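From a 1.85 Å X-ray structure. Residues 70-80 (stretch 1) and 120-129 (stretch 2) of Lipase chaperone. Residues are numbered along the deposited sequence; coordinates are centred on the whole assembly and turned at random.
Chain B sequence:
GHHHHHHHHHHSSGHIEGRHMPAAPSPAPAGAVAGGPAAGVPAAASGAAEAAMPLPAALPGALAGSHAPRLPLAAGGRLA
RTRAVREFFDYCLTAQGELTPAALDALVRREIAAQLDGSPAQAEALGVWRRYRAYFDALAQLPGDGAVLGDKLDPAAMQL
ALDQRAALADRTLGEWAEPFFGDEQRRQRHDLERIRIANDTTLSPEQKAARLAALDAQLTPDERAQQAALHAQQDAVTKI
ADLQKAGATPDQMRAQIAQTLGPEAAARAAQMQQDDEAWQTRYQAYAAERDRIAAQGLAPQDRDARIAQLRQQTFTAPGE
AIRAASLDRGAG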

# COMPACT_ATOMS: atom_id res chain seq x y z
N ARG B 70 -18.22 7.60 -13.82
CA ARG B 70 -19.47 8.18 -14.30
C ARG B 70 -20.19 9.09 -13.33
O ARG B 70 -20.27 8.80 -12.13
CB ARG B 70 -20.44 7.08 -14.75
CG ARG B 70 -19.83 6.02 -15.67
CD ARG B 70 -19.21 6.64 -16.90
NE ARG B 70 -20.19 7.30 -17.75
CZ ARG B 70 -19.88 8.06 -18.79
NH1 ARG B 70 -18.61 8.26 -19.11
NH2 ARG B 70 -20.84 8.63 -19.52
N LEU B 71 -20.68 10.22 -13.84
CA LEU B 71 -21.44 11.18 -13.05
C LEU B 71 -22.85 10.59 -12.94
O LEU B 71 -23.47 10.29 -13.96
CB LEU B 71 -21.49 12.55 -13.73
CG LEU B 71 -20.29 13.46 -13.52
CD1 LEU B 71 -20.33 14.63 -14.48
CD2 LEU B 71 -20.28 13.96 -12.09
N PRO B 72 -23.35 10.39 -11.71
CA PRO B 72 -24.68 9.82 -11.46
C PRO B 72 -25.85 10.73 -11.84
O PRO B 72 -25.89 11.90 -11.48
CB PRO B 72 -24.64 9.53 -9.96
CG PRO B 72 -23.83 10.65 -9.45
CD PRO B 72 -22.69 10.71 -10.43
N LEU B 73 -26.79 10.16 -12.59
CA LEU B 73 -27.98 10.89 -13.04
C LEU B 73 -29.25 10.33 -12.42
O LEU B 73 -29.47 9.12 -12.43
CB LEU B 73 -28.08 10.84 -14.56
CG LEU B 73 -26.96 11.53 -15.35
CD1 LEU B 73 -27.15 11.29 -16.83
CD2 LEU B 73 -26.93 13.01 -15.03
N ALA B 74 -30.08 11.22 -11.88
CA ALA B 74 -31.34 10.84 -11.27
C ALA B 74 -32.46 10.87 -12.31
O ALA B 74 -32.21 11.16 -13.48
CB ALA B 74 -31.67 11.77 -10.11
N ALA B 75 -33.68 10.56 -11.87
CA ALA B 75 -34.85 10.56 -12.74
C ALA B 75 -35.17 11.95 -13.27
O ALA B 75 -35.42 12.12 -14.47
CB ALA B 75 -36.05 10.00 -12.01
N GLY B 76 -35.07 12.95 -12.39
CA GLY B 76 -35.34 14.32 -12.77
C GLY B 76 -34.31 14.90 -13.73
O GLY B 76 -34.17 16.12 -13.83
N GLY B 77 -33.58 14.02 -14.43
CA GLY B 77 -32.55 14.44 -15.37
C GLY B 77 -31.45 15.24 -14.70
O GLY B 77 -30.63 15.86 -15.38
N ARG B 78 -31.46 15.26 -13.37
CA ARG B 78 -30.47 16.00 -12.61
C ARG B 78 -29.47 15.06 -11.97
O ARG B 78 -29.68 13.85 -11.94
CB ARG B 78 -31.16 16.84 -11.53
CG ARG B 78 -32.13 17.89 -12.05
CD ARG B 78 -32.13 19.14 -11.21
NE ARG B 78 -32.30 18.85 -9.79
CZ ARG B 78 -32.16 19.75 -8.82
NH1 ARG B 78 -31.84 21.01 -9.10
NH2 ARG B 78 -32.33 19.39 -7.55
N LEU B 79 -28.37 15.62 -11.47
CA LEU B 79 -27.33 14.83 -10.82
C LEU B 79 -27.84 14.15 -9.57
O LEU B 79 -28.43 14.80 -8.70
CB LEU B 79 -26.13 15.70 -10.45
CG LEU B 79 -25.26 16.25 -11.57
CD1 LEU B 79 -24.21 17.13 -10.94
CD2 LEU B 79 -24.61 15.12 -12.34
N ALA B 80 -27.66 12.83 -9.50
CA ALA B 80 -28.07 12.06 -8.34
C ALA B 80 -27.17 12.48 -7.20
O ALA B 80 -25.94 12.45 -7.33
CB ALA B 80 -27.93 10.57 -8.60
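Stretch 2 (120-129) PAQAEALGVW

The helix 120-129 of the lipase chaperone packs against the loop 70-80; the touching residues are at least 42 positions apart in sequence. Stretch 2 is helical throughout and continues later in the chain; its backbone bonds run in the i to i+4 pattern, from Glu124 N to Pro120 O (3.0 Å) through Trp129 N to Ala125 O (3.0 Å). Stretch 1 has no regular helix or strand, but it doubles back on itself through a type I beta turn from Ala74 to Gly77. Two backbone bonds hold the arms of this hairpin-like loop together, Ala74 N to Arg78 O at 2.7 Å and Ala80 N to Pro72 O at 2.8 Å. Gly77, which ends the turn, has a positive phi of 61°, a value that by itself favours glycine. The arm from Gly77 to Ala80 runs in broadly the same sense as the helix from Ala121 to Val128.

The helix meets the loop through Ala121, Glu124, Ala125 and Val128, whose spacing of three and four residues places them along one side of the helix; Gln122 and Leu126 have their CA-to-CB bonds directed away. The backbones come nearest at Arg78 and Ala121, with 5.1 Å between their CA atoms. The contact buries 361 Å² in all, counting both surfaces, with Leu79 and Glu124 contributing the largest shares.

The apolar contacts centre on Leu79. Its CA-to-CB bond points toward the helix, and its side chain (chi1 m, chi2 t) spans two turns. Leu79 CD2 lies 4.4 Å from Ala121 CB, while Leu79 CD1 reaches Ala125 CB at 3.9 Å and Val128 CG2 at 4.4 Å. Leu79 CD1 also approaches the helix backbone itself, 3.6 Å from Ala125 CA. Two further leucines of the loop add to this layer: Leu71 CD1 is 4.4 Å from Ala125 CB, and Leu73 CD2 is 3.7 Å from Ala121 CB. The CA-to-CB bond of Leu73 points sideways, yet the end of its side chain comes nearer the helix. Ala121 CB also meets the loop backbone, lying 4.0 Å from Gly77 O.

The hydrogen bonds converge on Glu124, whose side chain extends with chi1 and chi2 both t. Its carboxylate accepts two weak hydrogen bonds from the backbone amide of Leu79, one from Leu79 N to Glu124 OE2 at 3.0 Å, bent to 129°, and a straighter but longer one from Leu79 N to Glu124 OE1 at 3.4 Å and 156°. The amide is therefore shared by both oxygens, and the carboxylate ties the loop backbone to the helix beside the apolar layer.

A long salt bridge joins Arg78 NE and Glu124 OE1 at 3.8 Å. Glu124 CD lies over one face of the guanidinium and the oxygen is well out of its plane, so the attraction is between charges alone, with no N-H directed at the oxygen. The carboxylate also crowds the base of the arginine side chain, with Glu124 OE1 only 3.0 Å from Arg78 CB.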

# COMPACT_ATOMS: atom_id res chain seq x y z
N PRO B 120 -29.03 19.80 -18.68
CA PRO B 120 -29.16 20.52 -17.40
C PRO B 120 -28.15 20.03 -16.37
O PRO B 120 -27.63 20.83 -15.58
CB PRO B 120 -30.59 20.17 -16.97
CG PRO B 120 -31.30 20.03 -18.27
CD PRO B 120 -30.34 19.23 -19.07
N ALA B 121 -27.82 18.74 -16.44
CA ALA B 121 -26.85 18.12 -15.55
C ALA B 121 -25.47 18.77 -15.66
O ALA B 121 -24.80 18.96 -14.65
CB ALA B 121 -26.75 16.64 -15.84
N GLN B 122 -25.08 19.15 -16.88
CA GLN B 122 -23.80 19.81 -17.11
C GLN B 122 -23.66 21.09 -16.30
O GLN B 122 -22.66 21.27 -15.61
CB GLN B 122 -23.60 20.12 -18.59
CG GLN B 122 -22.40 21.00 -18.90
CD GLN B 122 -22.15 21.17 -20.37
OE1 GLN B 122 -23.06 21.43 -21.15
NE2 GLN B 122 -20.89 21.03 -20.76
N ALA B 123 -24.68 21.94 -16.37
CA ALA B 123 -24.69 23.20 -15.63
C ALA B 123 -24.70 22.90 -14.14
O ALA B 123 -24.00 23.56 -13.36
CB ALA B 123 -25.89 24.03 -16.01
N GLU B 124 -25.45 21.87 -13.76
CA GLU B 124 -25.56 21.44 -12.37
C GLU B 124 -24.19 20.97 -11.87
O GLU B 124 -23.75 21.36 -10.79
CB GLU B 124 -26.57 20.31 -12.24
CG GLU B 124 -27.16 20.14 -10.85
CD GLU B 124 -28.13 18.99 -10.78
OE1 GLU B 124 -29.00 18.91 -11.67
OE2 GLU B 124 -28.02 18.17 -9.85
N ALA B 125 -23.50 20.18 -12.70
CA ALA B 125 -22.17 19.67 -12.38
C ALA B 125 -21.16 20.78 -12.21
O ALA B 125 -20.39 20.78 -11.25
CB ALA B 125 -21.70 18.69 -13.43
N LEU B 126 -21.21 21.76 -13.11
CA LEU B 126 -20.32 22.92 -13.04
C LEU B 126 -20.59 23.72 -11.77
O LEU B 126 -19.68 24.32 -11.21
CB LEU B 126 -20.50 23.81 -14.27
CG LEU B 126 -19.87 23.32 -15.57
CD1 LEU B 126 -20.30 24.21 -16.72
CD2 LEU B 126 -18.36 23.29 -15.45
N GLY B 127 -21.84 23.67 -11.32
CA GLY B 127 -22.24 24.37 -10.10
C GLY B 127 -21.59 23.75 -8.88
O GLY B 127 -20.99 24.46 -8.07
N VAL B 128 -21.65 22.42 -8.78
CA VAL B 128 -21.04 21.70 -7.66
C VAL B 128 -19.54 21.94 -7.68
O VAL B 128 -18.94 22.16 -6.63
CB VAL B 128 -21.31 20.19 -7.73
CG1 VAL B 128 -20.71 19.49 -6.52
CG2 VAL B 128 -22.79 19.92 -7.80
N TRP B 129 -18.97 21.97 -8.88
CA TRP B 129 -17.55 22.23 -9.06
C TRP B 129 -17.14 23.53 -8.38
O TRP B 129 -16.12 23.58 -7.70
CB TRP B 129 -17.18 22.27 -10.54
CG TRP B 129 -15.73 22.62 -10.83
CD1 TRP B 129 -15.28 23.50 -11.77
CD2 TRP B 129 -14.56 22.10 -10.16
NE1 TRP B 129 -13.91 23.56 -11.74
CE2 TRP B 129 -13.44 22.72 -10.77
CE3 TRP B 129 -14.35 21.18 -9.12
CZ2 TRP B 129 -12.12 22.44 -10.36
CZ3 TRP B 129 -13.05 20.90 -8.71
CH2 TRP B 129 -11.94 21.53 -9.33